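Local atomic coordinates of aldose 1-epimerase (Escherichia coli, PDB entry 3NRE), a protein that probably interconverts the alpha and beta anomers of an aldose sugar. Residues T3-S8 / W92-H97; L102-E107 / Q119-T124; S165-E170 / N202-W207. All blocks are in the same frame, centred on the assembly; numbering follows the deposited sequence. Where two conformers were deposited one is given.

Contact 1. Residues T3-S8 / W92-H97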
# COMPACT_ATOMS: atom_id res chain seq x y z
N THR A 3 6.57 -8.63 -18.05
CA THR A 3 7.70 -9.38 -17.56
C THR A 3 7.51 -9.68 -16.09
O THR A 3 7.16 -8.77 -15.30
CB THR A 3 8.98 -8.58 -17.71
OG1 THR A 3 9.01 -7.94 -19.01
CG2 THR A 3 10.20 -9.50 -17.50
N ILE A 4 7.83 -10.93 -15.71
CA ILE A 4 7.84 -11.32 -14.32
C ILE A 4 9.28 -11.71 -13.90
O ILE A 4 9.93 -12.57 -14.53
CB ILE A 4 6.96 -12.54 -14.03
CG1 ILE A 4 5.50 -12.37 -14.53
CG2 ILE A 4 6.97 -12.85 -12.53
CD1 ILE A 4 4.78 -11.35 -13.96
N TYR A 5 9.73 -11.08 -12.83
CA TYR A 5 11.09 -11.24 -12.29
C TYR A 5 11.00 -12.01 -10.99
O TYR A 5 10.20 -11.68 -10.13
CB TYR A 5 11.70 -9.84 -11.97
CG TYR A 5 11.72 -8.92 -13.17
CD1 TYR A 5 12.75 -8.98 -14.06
CD2 TYR A 5 10.69 -8.02 -13.41
CE1 TYR A 5 12.77 -8.18 -15.20
CE2 TYR A 5 10.73 -7.16 -14.54
CZ TYR A 5 11.77 -7.31 -15.43
OH TYR A 5 11.85 -6.52 -16.56
N THR A 6 11.83 -13.04 -10.83
CA THR A 6 11.81 -13.86 -9.63
C THR A 6 13.10 -13.61 -8.84
O THR A 6 14.17 -13.57 -9.43
CB THR A 6 11.71 -15.30 -9.97
OG1 THR A 6 10.46 -15.49 -10.65
CG2 THR A 6 11.79 -16.21 -8.70
N LEU A 7 12.93 -13.47 -7.53
CA LEU A 7 14.07 -13.42 -6.57
C LEU A 7 13.91 -14.55 -5.62
O LEU A 7 12.82 -14.93 -5.30
CB LEU A 7 13.99 -12.15 -5.71
CG LEU A 7 13.98 -10.81 -6.37
CD1 LEU A 7 14.17 -9.76 -5.29
CD2 LEU A 7 15.11 -10.79 -7.39
N SER A 8 15.01 -15.04 -5.07
CA SER A 8 14.89 -16.03 -4.04
C SER A 8 16.10 -15.99 -3.10
O SER A 8 17.17 -15.55 -3.48
CB SER A 8 14.72 -17.42 -4.64
OG SER A 8 15.81 -17.82 -5.45
N TRP A 92 6.60 -0.34 -15.74
CA TRP A 92 7.90 0.02 -15.17
C TRP A 92 9.00 -0.63 -15.98
O TRP A 92 8.74 -1.58 -16.77
CB TRP A 92 7.97 -0.46 -13.72
CG TRP A 92 6.97 0.20 -12.77
CD1 TRP A 92 5.60 0.28 -12.92
CD2 TRP A 92 7.29 0.86 -11.52
NE1 TRP A 92 5.06 0.92 -11.83
CE2 TRP A 92 6.06 1.31 -10.98
CE3 TRP A 92 8.47 1.12 -10.82
CZ2 TRP A 92 6.00 1.97 -9.76
CZ3 TRP A 92 8.41 1.80 -9.65
CH2 TRP A 92 7.16 2.19 -9.10
N GLN A 93 10.23 -0.14 -15.80
CA GLN A 93 11.41 -0.68 -16.46
C GLN A 93 12.35 -1.24 -15.42
O GLN A 93 12.61 -0.61 -14.40
CB GLN A 93 12.09 0.42 -17.26
CG GLN A 93 11.38 0.77 -18.58
CD GLN A 93 10.12 1.63 -18.43
OE1 GLN A 93 9.04 1.25 -18.95
NE2 GLN A 93 10.23 2.79 -17.72
N CYS A 94 12.95 -2.38 -15.72
CA CYS A 94 13.93 -2.97 -14.82
C CYS A 94 15.32 -2.35 -15.07
O CYS A 94 15.75 -2.32 -16.21
CB CYS A 94 13.94 -4.51 -15.01
SG CYS A 94 15.18 -5.34 -14.07
N VAL A 95 15.96 -1.87 -14.00
CA VAL A 95 17.36 -1.36 -14.04
C VAL A 95 18.37 -2.30 -13.36
O VAL A 95 19.59 -2.17 -13.52
CB VAL A 95 17.46 0.09 -13.50
CG1 VAL A 95 16.71 1.02 -14.44
CG2 VAL A 95 16.91 0.17 -12.09
N SER A 96 17.90 -3.26 -12.56
CA SER A 96 18.78 -4.27 -11.96
C SER A 96 18.00 -5.48 -11.53
O SER A 96 16.88 -5.33 -11.05
CB SER A 96 19.56 -3.76 -10.72
OG SER A 96 18.76 -3.70 -9.51
N HIS A 97 18.61 -6.65 -11.68
CA HIS A 97 18.01 -7.89 -11.23
C HIS A 97 19.11 -8.85 -10.94
O HIS A 97 19.90 -9.19 -11.80
CB HIS A 97 17.06 -8.45 -12.31
CG HIS A 97 16.34 -9.71 -11.92
ND1 HIS A 97 15.79 -10.56 -12.87
CD2 HIS A 97 16.07 -10.28 -10.72
CE1 HIS A 97 15.20 -11.57 -12.27
NE2 HIS A 97 15.35 -11.44 -10.97
O HOH W 1 10.58 -4.32 -17.31

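Contact 2. Residues L102-E107 / Q119-T124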
# COMPACT_ATOMS: atom_id res chain seq x y z
N LEU A 102 16.05 -6.65 -6.91
CA LEU A 102 15.43 -6.13 -8.11
C LEU A 102 15.19 -4.63 -7.90
O LEU A 102 14.84 -4.21 -6.79
CB LEU A 102 14.07 -6.83 -8.34
CG LEU A 102 13.29 -6.38 -9.58
CD1 LEU A 102 13.90 -6.92 -10.87
CD2 LEU A 102 11.84 -6.83 -9.47
N CYS A 103 15.38 -3.86 -8.95
CA CYS A 103 15.02 -2.45 -8.99
C CYS A 103 14.30 -2.11 -10.31
O CYS A 103 14.75 -2.44 -11.41
CB CYS A 103 16.26 -1.58 -8.83
SG CYS A 103 15.80 0.17 -8.68
N LEU A 104 13.12 -1.50 -10.16
CA LEU A 104 12.31 -1.03 -11.25
C LEU A 104 12.13 0.50 -11.13
O LEU A 104 12.12 1.05 -10.03
CB LEU A 104 10.91 -1.61 -11.15
CG LEU A 104 10.77 -3.12 -11.03
CD1 LEU A 104 9.29 -3.54 -10.85
CD2 LEU A 104 11.37 -3.81 -12.25
N VAL A 105 11.95 1.14 -12.27
CA VAL A 105 11.70 2.59 -12.32
C VAL A 105 10.48 2.90 -13.20
O VAL A 105 10.16 2.19 -14.16
CB VAL A 105 12.94 3.35 -12.77
CG1 VAL A 105 14.13 3.05 -11.84
CG2 VAL A 105 13.31 3.01 -14.19
N TYR A 106 9.78 3.97 -12.85
CA TYR A 106 8.65 4.47 -13.63
C TYR A 106 8.77 5.99 -13.68
O TYR A 106 9.09 6.60 -12.67
CB TYR A 106 7.34 4.05 -12.95
CG TYR A 106 6.10 4.63 -13.57
CD1 TYR A 106 5.72 4.32 -14.88
CD2 TYR A 106 5.30 5.53 -12.89
CE1 TYR A 106 4.56 4.88 -15.47
CE2 TYR A 106 4.15 6.09 -13.47
CZ TYR A 106 3.78 5.78 -14.77
OH TYR A 106 2.68 6.34 -15.32
N GLU A 107 8.54 6.55 -14.87
CA GLU A 107 8.50 8.01 -15.11
C GLU A 107 7.10 8.41 -15.54
O GLU A 107 6.51 7.78 -16.43
CB GLU A 107 9.48 8.40 -16.22
CG GLU A 107 10.93 8.03 -15.98
CD GLU A 107 11.85 8.56 -17.07
OE1 GLU A 107 13.06 8.35 -16.97
OE2 GLU A 107 11.36 9.22 -18.01
N GLN A 119 11.51 1.60 -7.35
CA GLN A 119 11.07 0.63 -6.36
C GLN A 119 12.11 -0.49 -6.34
O GLN A 119 12.26 -1.17 -7.36
CB GLN A 119 9.70 0.07 -6.70
CG GLN A 119 9.06 -0.60 -5.50
CD GLN A 119 7.66 -1.11 -5.76
OE1 GLN A 119 6.97 -1.50 -4.81
NE2 GLN A 119 7.26 -1.18 -7.02
N ALA A 120 12.78 -0.65 -5.18
CA ALA A 120 13.77 -1.69 -4.93
C ALA A 120 13.23 -2.77 -4.00
O ALA A 120 12.57 -2.50 -3.00
CB ALA A 120 15.04 -1.09 -4.32
N PHE A 121 13.55 -4.01 -4.34
CA PHE A 121 13.12 -5.18 -3.57
C PHE A 121 14.39 -5.93 -3.16
O PHE A 121 15.27 -6.11 -3.98
CB PHE A 121 12.29 -6.10 -4.48
CG PHE A 121 11.03 -5.47 -5.04
CD1 PHE A 121 11.07 -4.69 -6.17
CD2 PHE A 121 9.80 -5.70 -4.43
CE1 PHE A 121 9.92 -4.10 -6.68
CE2 PHE A 121 8.65 -5.14 -4.93
CZ PHE A 121 8.71 -4.36 -6.08
N HIS A 122 14.42 -6.43 -1.93
CA HIS A 122 15.53 -7.24 -1.44
C HIS A 122 15.05 -8.38 -0.56
O HIS A 122 14.16 -8.19 0.27
CB HIS A 122 16.49 -6.33 -0.70
CG HIS A 122 17.77 -6.99 -0.30
ND1 HIS A 122 18.14 -7.16 1.01
CD2 HIS A 122 18.77 -7.52 -1.05
CE1 HIS A 122 19.31 -7.77 1.06
NE2 HIS A 122 19.72 -7.99 -0.18
N LEU A 123 15.64 -9.57 -0.74
CA LEU A 123 15.29 -10.75 0.06
C LEU A 123 16.49 -11.17 0.85
O LEU A 123 17.59 -11.23 0.31
CB LEU A 123 14.91 -11.94 -0.81
CG LEU A 123 13.49 -12.07 -1.29
CD1 LEU A 123 13.33 -13.42 -2.00
CD2 LEU A 123 12.49 -11.94 -0.12
N THR A 124 16.28 -11.46 2.14
CA THR A 124 17.24 -12.24 2.91
C THR A 124 16.55 -13.55 3.25
O THR A 124 15.51 -13.86 2.67
CB THR A 124 17.68 -11.52 4.17
OG1 THR A 124 16.54 -11.39 5.04
CG2 THR A 124 18.28 -10.16 3.84

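Contact 3. Residues S165-E170 / N202-W207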
# COMPACT_ATOMS: atom_id res chain seq x y z
N SER A 165 -4.83 5.14 17.54
CA SER A 165 -5.45 6.01 18.54
C SER A 165 -6.78 6.58 18.07
O SER A 165 -7.36 7.40 18.80
CB SER A 165 -4.49 7.15 18.90
OG SER A 165 -4.30 7.99 17.78
N GLY A 166 -7.20 6.21 16.85
CA GLY A 166 -8.45 6.64 16.30
C GLY A 166 -8.58 6.19 14.88
O GLY A 166 -7.66 5.60 14.34
N TYR A 167 -9.74 6.45 14.30
CA TYR A 167 -10.00 6.03 12.92
C TYR A 167 -10.97 6.97 12.24
O TYR A 167 -11.63 7.76 12.88
CB TYR A 167 -10.52 4.60 12.88
CG TYR A 167 -12.00 4.41 13.13
CD1 TYR A 167 -12.60 4.88 14.29
CD2 TYR A 167 -12.79 3.73 12.23
CE1 TYR A 167 -13.95 4.69 14.54
CE2 TYR A 167 -14.15 3.56 12.46
CZ TYR A 167 -14.72 4.02 13.61
OH TYR A 167 -16.06 3.82 13.83
N TRP A 168 -11.00 6.88 10.91
CA TRP A 168 -12.02 7.61 10.14
C TRP A 168 -13.14 6.66 9.78
O TRP A 168 -12.91 5.58 9.20
CB TRP A 168 -11.42 8.18 8.85
CG TRP A 168 -10.44 9.30 9.10
CD1 TRP A 168 -10.75 10.62 9.25
CD2 TRP A 168 -9.02 9.20 9.26
NE1 TRP A 168 -9.62 11.35 9.45
CE2 TRP A 168 -8.55 10.51 9.48
CE3 TRP A 168 -8.11 8.15 9.27
CZ2 TRP A 168 -7.20 10.80 9.68
CZ3 TRP A 168 -6.78 8.42 9.46
CH2 TRP A 168 -6.33 9.74 9.67
N LEU A 169 -14.35 7.07 10.06
CA LEU A 169 -15.50 6.33 9.66
C LEU A 169 -15.47 6.35 8.13
O LEU A 169 -14.97 7.31 7.51
CB LEU A 169 -16.79 7.00 10.17
CG LEU A 169 -17.19 6.71 11.62
CD1 LEU A 169 -16.10 7.10 12.59
CD2 LEU A 169 -18.47 7.47 11.92
N GLU A 170 -16.03 5.34 7.51
CA GLU A 170 -16.20 5.36 6.06
C GLU A 170 -17.51 6.12 5.77
O GLU A 170 -18.52 5.94 6.45
CB GLU A 170 -16.27 3.94 5.50
CG GLU A 170 -16.29 3.88 3.97
CD GLU A 170 -16.48 2.45 3.43
OE1 GLU A 170 -16.83 1.56 4.21
OE2 GLU A 170 -16.35 2.29 2.21
N ASN A 202 -11.43 1.24 6.02
CA ASN A 202 -11.22 2.30 7.04
C ASN A 202 -9.77 2.60 7.20
O ASN A 202 -8.93 1.66 7.25
CB ASN A 202 -11.81 1.93 8.40
CG ASN A 202 -13.31 1.76 8.37
OD1 ASN A 202 -13.84 0.69 8.02
ND2 ASN A 202 -14.03 2.85 8.70
N GLY A 203 -9.47 3.89 7.35
CA GLY A 203 -8.15 4.35 7.69
C GLY A 203 -8.03 4.55 9.22
O GLY A 203 -9.05 4.85 9.91
N PHE A 204 -6.82 4.34 9.73
CA PHE A 204 -6.51 4.40 11.15
C PHE A 204 -5.34 5.35 11.35
O PHE A 204 -4.41 5.39 10.54
CB PHE A 204 -6.15 2.98 11.69
CG PHE A 204 -7.32 2.05 11.63
CD1 PHE A 204 -7.64 1.42 10.44
CD2 PHE A 204 -8.12 1.86 12.72
CE1 PHE A 204 -8.76 0.62 10.35
CE2 PHE A 204 -9.24 1.05 12.66
CZ PHE A 204 -9.55 0.40 11.46
N ALA A 205 -5.41 6.13 12.43
CA ALA A 205 -4.36 7.11 12.76
C ALA A 205 -3.68 6.70 14.04
O ALA A 205 -4.15 5.81 14.78
CB ALA A 205 -4.97 8.51 12.95
N GLY A 206 -2.57 7.36 14.33
CA GLY A 206 -1.84 7.09 15.56
C GLY A 206 -0.96 5.86 15.54
O GLY A 206 -0.54 5.37 16.57
N TRP A 207 -0.61 5.40 14.35
CA TRP A 207 0.16 4.20 14.18
C TRP A 207 1.63 4.51 14.36
O TRP A 207 2.06 5.65 14.13
CB TRP A 207 -0.07 3.65 12.78
CG TRP A 207 0.49 2.32 12.52
CD1 TRP A 207 0.51 1.26 13.36
CD2 TRP A 207 0.97 1.84 11.25
NE1 TRP A 207 1.04 0.16 12.72
CE2 TRP A 207 1.35 0.51 11.43
CE3 TRP A 207 1.18 2.44 10.01
CZ2 TRP A 207 1.88 -0.26 10.40
CZ3 TRP A 207 1.70 1.71 8.99
CH2 TRP A 207 2.08 0.37 9.20
O HOH W 2 -11.62 5.69 6.69
O HOH W 3 -17.09 2.94 9.14
O HOH W 4 -16.05 0.37 6.37

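Contact 1. Residues T3-S8 / W92-H97
Y5 and H97 form an offset edge-to-face aromatic pair: the tyrosine turns its edge to the face of the imidazole, and the planes stand at 88°. Y5 CD1 comes to 3.6 Å from H97 ND1, while Y5 CB lies over the imidazole face, 4.2 Å from its centroid, as a CH-pi contact. Histidine suits the place because it also donates in its plane: NE2 bonds T6 O at 2.9 Å, reaching that carbonyl from above its plane. L7 CD2 packs on the imidazole edge, 3.5 Å from H97 CD2. Farther along the tyrosine, C94 CB is 3.3 Å from Y5 OH, and C94 SG sits obliquely to the ring, a sulfur-aromatic contact. A water bonded to Y5 OH at 2.6 Å makes weak further bonds, to W92 O and from C94 N. An alanine in place of Y5 would probably leave this water without its hydroxyl partner and open a gap beside C94 and the imidazole. A classic bulge sets V95 and S96 opposite C103. Strand 93-97 edges the large sheet; strand 4-9, paired with 12-17, edges a smaller one, and Y5 also touches L102 of strand 101-109.

Contact 2. Residues L102-E107 / Q119-T124
Two pairs of backbone hydrogen bonds tie L102 to F121 and L104 to Q119. F121 N reaches L102 O at 2.8 Å, and the return bond from L102 N to F121 O is longer, 3.1 Å. Q119 N to L104 O is again 2.8 Å, and the bond from L104 N to Q119 O is almost straight, 175° at the hydrogen. This ladder builds a beta hairpin of strands 101-109 and 114-123, part of the largest antiparallel sheet of the beta-supersandwich expected of the galactose mutarotase family; here the two strands run at 168° to each other. Between the bonded pairs, C103 and A120 form a non-hydrogen-bonded pair with their CA atoms 4.3 Å apart, small residues on the sheet face away from the leucines. A CA-H...O contact supplements the ladder, A120 CA lying 3.3 Å from L102 O.

The other face carries L102, L104, Q119 and F121, all buried. Its leucines and phenylalanine suit a core shared with V16, and F121 also meets L14, both on strand 12-17. Q119 can be polar here because its amide is satisfied: CG anti to the backbone N (chi1 -163°) and CD anti again carry it out to where NE2 donates to G21 O and OE1 accepts from W148 NE1. L102 and F121 lie side by side, pointing the same way, with L102 CD2 4.0 Å from F121 CD1. L104 approaches the same ring obliquely, CD1 to F121 CE1 being 4.3 Å. At the ring's edge and in its plane sits the carbonyl oxygen L102 O, 3.9 Å from F121 CD1.

Contact 3. Residues S165-E170 / N202-W207
W168 and N202 are joined by a side-chain hydrogen bond, ND2 giving its N-H to W168 O at 3.0 Å. The donor lies in the carbonyl plane, on a lone pair, and the oxygen lies close to the amide plane, so the bond fixes the turn of the asparagine amide. Backbone bonds continue the join: W168 N to G203 O, also 3.0 Å, then A205 N to G166 O, and S165 N to A205 O at 2.9 Å.

Waters extend the polar end. One accepts from G203 N and donates to W168 O, which is thus gripped twice. Another accepts from both E170 N and N202 ND2, and a third bridges E170 OE1 and N202 OD1. The E170 carboxylate is held further by N201 ND2 and W199 NE1.

These strands, 166-170 and 200-205, run antiparallel at 154° in a second, curled antiparallel sheet of the mutarotase-like fold, between strands 176-180 and 232-237.

Among apolar contacts, Y167 and F204 form a non-hydrogen-bonded pair, with Y167 CB 3.6 Å from F204 CD2. Y167 CG sits between the backbone N and the carbonyl carbon (chi1 82°), and the ring lies alongside N202, whose ND2 is at its edge. F204 also stacks on Y233. On the other side, W168 CH2 touches A205 CB at 3.8 Å.

Glycines suit two positions. A CB on G203 would be tight against W168 CE3. One on G206 would jam against the carbonyl O of A205 at these backbone angles (phi 80°) and run into S165 OG, which lies 3.4 Å from G206 CA.

Overall arrangement
The contacts follow one another along the chain, each closing before the next opens. Contacts 1 and 2 are neighbours, with centres about 7 Å apart. Strands 93-97 and 101-109 adjoin in the nine-stranded sheet, through probable hydrogen bonds between Q93 O and V105 N and between V95 N and C103 O, so the edge that packs against strand 4-9 continues into the hairpin. Contact 3 lies across the chain's centre in the eight-stranded sheet, its centre about 35 Å from that of contact 1 and about 30 Å from that of contact 2. Contacts 1 and 2 thus join the small N-terminal sheet to the edge and hairpin of the large one, while contact 3 pairs strands on the opposite side.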